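Local coordinates for exopolysaccharide biosynthesis protein (Pantoea stewartii subsp. stewartii DC283, PDB 6TGF), which modifies the glycan biofilm of the bacterium, probably by hydrolysing its exopolysaccharide, and has a bacteriophage tailspike-like parallel beta-helix fold, at residues L182-K187 with V205-P210. Residues are numbered along the deposited sequence; the frame is centred on the assembly and turned at random.
Sequences LFEGAK and VGSFQP
The carboxylate of E184 reaches across to S207 and F208 and divides its two oxygens between them. OE2 takes the hydroxyl OG of S207 at 2.6 Å through its syn lone pair, while OE1 accepts the backbone N of F208 at 3.0 Å, also on the syn side but with the donor 23° out of the carboxylate plane. CG of E184 stands anti to the backbone N (chi1 -176°), and a bend at chi2 brings CD close to S207. The same S207 OG accepts from the backbone N of Q209, at 3.1 Å, closing an ST turn. Backbone bonds form the second group: G185 N donates to G206 O at 2.9 Å, and G206 N to A186 O at 2.8 Å. These pairings illustrate how a turn leads a chain into an antiparallel pairing: F183 to A186 form a type II turn, with G185 at positive phi, and K187 and V205 form a non-hydrogen-bonded pair as strand 187-190 begins beside strand 202-207, whose other partner is strand 224-228, through backbone hydrogen bonds of V205 with R227 and S207 with H225. Side-chain packing against the turn's backbone makes the third group: the F208 ring comes obliquely to it, its CE2 3.6 Å from E184 N and 3.7 Å from F183 C, and also touches V146 and F224. V205 extends CG2, anti to its backbone N, to 3.5 Å from G185 CA.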
loop_
_atom_site.group_PDB
_atom_site.type_symbol
_atom_site.label_atom_id
_atom_site.label_comp_id
_atom_site.label_asym_id
_atom_site.label_seq_id
_atom_site.Cartn_x
_atom_site.Cartn_y
_atom_site.Cartn_z
ATOM N N LEU B 182 -25.922 28.380 -40.424
ATOM C CA LEU B 182 -26.117 29.646 -41.184
ATOM C C LEU B 182 -24.815 30.007 -41.906
ATOM O O LEU B 182 -24.888 30.428 -43.078
ATOM C CB LEU B 182 -26.538 30.768 -40.229
ATOM C CG LEU B 182 -27.993 30.735 -39.761
ATOM C CD1 LEU B 182 -28.258 31.846 -38.758
ATOM C CD2 LEU B 182 -28.953 30.844 -40.937
ATOM N N PHE B 183 -23.679 29.841 -41.221
ATOM C CA PHE B 183 -22.320 30.173 -41.724
ATOM C C PHE B 183 -21.268 29.341 -40.980
ATOM O O PHE B 183 -21.600 28.716 -39.952
ATOM C CB PHE B 183 -22.055 31.672 -41.563
ATOM C CG PHE B 183 -22.366 32.219 -40.193
ATOM C CD1 PHE B 183 -21.444 32.123 -39.161
ATOM C CD2 PHE B 183 -23.583 32.829 -39.931
ATOM C CE1 PHE B 183 -21.733 32.624 -37.902
ATOM C CE2 PHE B 183 -23.869 33.331 -38.670
ATOM C CZ PHE B 183 -22.945 33.226 -37.658
ATOM N N GLU B 184 -20.036 29.338 -41.499
ATOM C CA GLU B 184 -18.857 28.659 -40.896
ATOM C C GLU B 184 -18.547 29.315 -39.544
ATOM O O GLU B 184 -18.230 30.525 -39.530
ATOM C CB GLU B 184 -17.656 28.741 -41.842
ATOM C CG GLU B 184 -16.425 27.997 -41.349
ATOM C CD GLU B 184 -16.540 26.482 -41.359
ATOM O OE1 GLU B 184 -17.163 25.941 -42.295
ATOM O OE2 GLU B 184 -16.004 25.847 -40.432
ATOM N N GLY B 185 -18.651 28.546 -38.455
ATOM C CA GLY B 185 -18.357 28.999 -37.082
ATOM C C GLY B 185 -19.605 29.432 -36.331
ATOM O O GLY B 185 -19.458 29.918 -35.192
ATOM N N ALA B 186 -20.786 29.274 -36.939
ATOM C CA ALA B 186 -22.104 29.572 -36.326
ATOM C C ALA B 186 -22.277 28.717 -35.066
ATOM O O ALA B 186 -22.076 27.490 -35.156
ATOM C CB ALA B 186 -23.211 29.319 -37.319
ATOM N N LYS B 187 -22.621 29.346 -33.938
ATOM C CA LYS B 187 -22.756 28.674 -32.618
ATOM C C LYS B 187 -24.218 28.281 -32.394
ATOM O O LYS B 187 -25.115 29.080 -32.743
ATOM C CB LYS B 187 -22.246 29.576 -31.491
ATOM C CG LYS B 187 -20.743 29.821 -31.511
ATOM C CD LYS B 187 -20.221 30.564 -30.302
ATOM C CE LYS B 187 -19.030 31.440 -30.629
ATOM N NZ LYS B 187 -18.176 31.679 -29.443
ATOM N N VAL B 205 -20.320 24.341 -32.642
ATOM C CA VAL B 205 -19.844 25.327 -33.656
ATOM C C VAL B 205 -19.926 24.652 -35.032
ATOM O O VAL B 205 -19.357 23.556 -35.190
ATOM C CB VAL B 205 -18.431 25.849 -33.315
ATOM C CG1 VAL B 205 -17.402 24.741 -33.162
ATOM C CG2 VAL B 205 -17.944 26.878 -34.316
ATOM N N GLY B 206 -20.652 25.268 -35.970
ATOM C CA GLY B 206 -20.998 24.679 -37.278
ATOM C C GLY B 206 -19.870 24.812 -38.288
ATOM O O GLY B 206 -19.048 25.739 -38.144
ATOM N N SER B 207 -19.840 23.916 -39.279
ATOM C CA SER B 207 -18.851 23.906 -40.388
ATOM C C SER B 207 -19.441 23.210 -41.620
ATOM O O SER B 207 -20.284 22.307 -41.445
ATOM C CB SER B 207 -17.566 23.248 -39.958
ATOM O OG SER B 207 -16.586 23.333 -40.981
ATOM N N PHE B 208 -19.010 23.632 -42.813
ATOM C CA PHE B 208 -19.322 22.993 -44.119
ATOM C C PHE B 208 -18.134 22.133 -44.568
ATOM O O PHE B 208 -18.263 21.431 -45.588
ATOM C CB PHE B 208 -19.675 24.056 -45.162
ATOM C CG PHE B 208 -20.783 24.987 -44.740
ATOM C CD1 PHE B 208 -22.093 24.540 -44.664
ATOM C CD2 PHE B 208 -20.515 26.306 -44.407
ATOM C CE1 PHE B 208 -23.111 25.395 -44.268
ATOM C CE2 PHE B 208 -21.535 27.160 -44.015
ATOM C CZ PHE B 208 -22.831 26.703 -43.945
ATOM N N GLN B 209 -17.019 22.189 -43.829
ATOM C CA GLN B 209 -15.831 21.315 -44.029
ATOM C C GLN B 209 -16.239 19.872 -43.741
ATOM O O GLN B 209 -17.002 19.624 -42.809
ATOM C CB GLN B 209 -14.676 21.742 -43.121
ATOM C CG GLN B 209 -14.114 23.121 -43.443
ATOM C CD GLN B 209 -13.506 23.186 -44.823
ATOM O OE1 GLN B 209 -13.874 24.021 -45.645
ATOM N NE2 GLN B 209 -12.571 22.288 -45.091
ATOM N N PRO B 210 -15.750 18.874 -44.514
ATOM C CA PRO B 210 -16.185 17.489 -44.340
ATOM C C PRO B 210 -15.590 16.862 -43.069
ATOM O O PRO B 210 -14.402 17.012 -42.847
ATOM C CB PRO B 210 -15.677 16.754 -45.592
ATOM C CG PRO B 210 -15.044 17.825 -46.473
ATOM C CD PRO B 210 -14.740 19.004 -45.572
#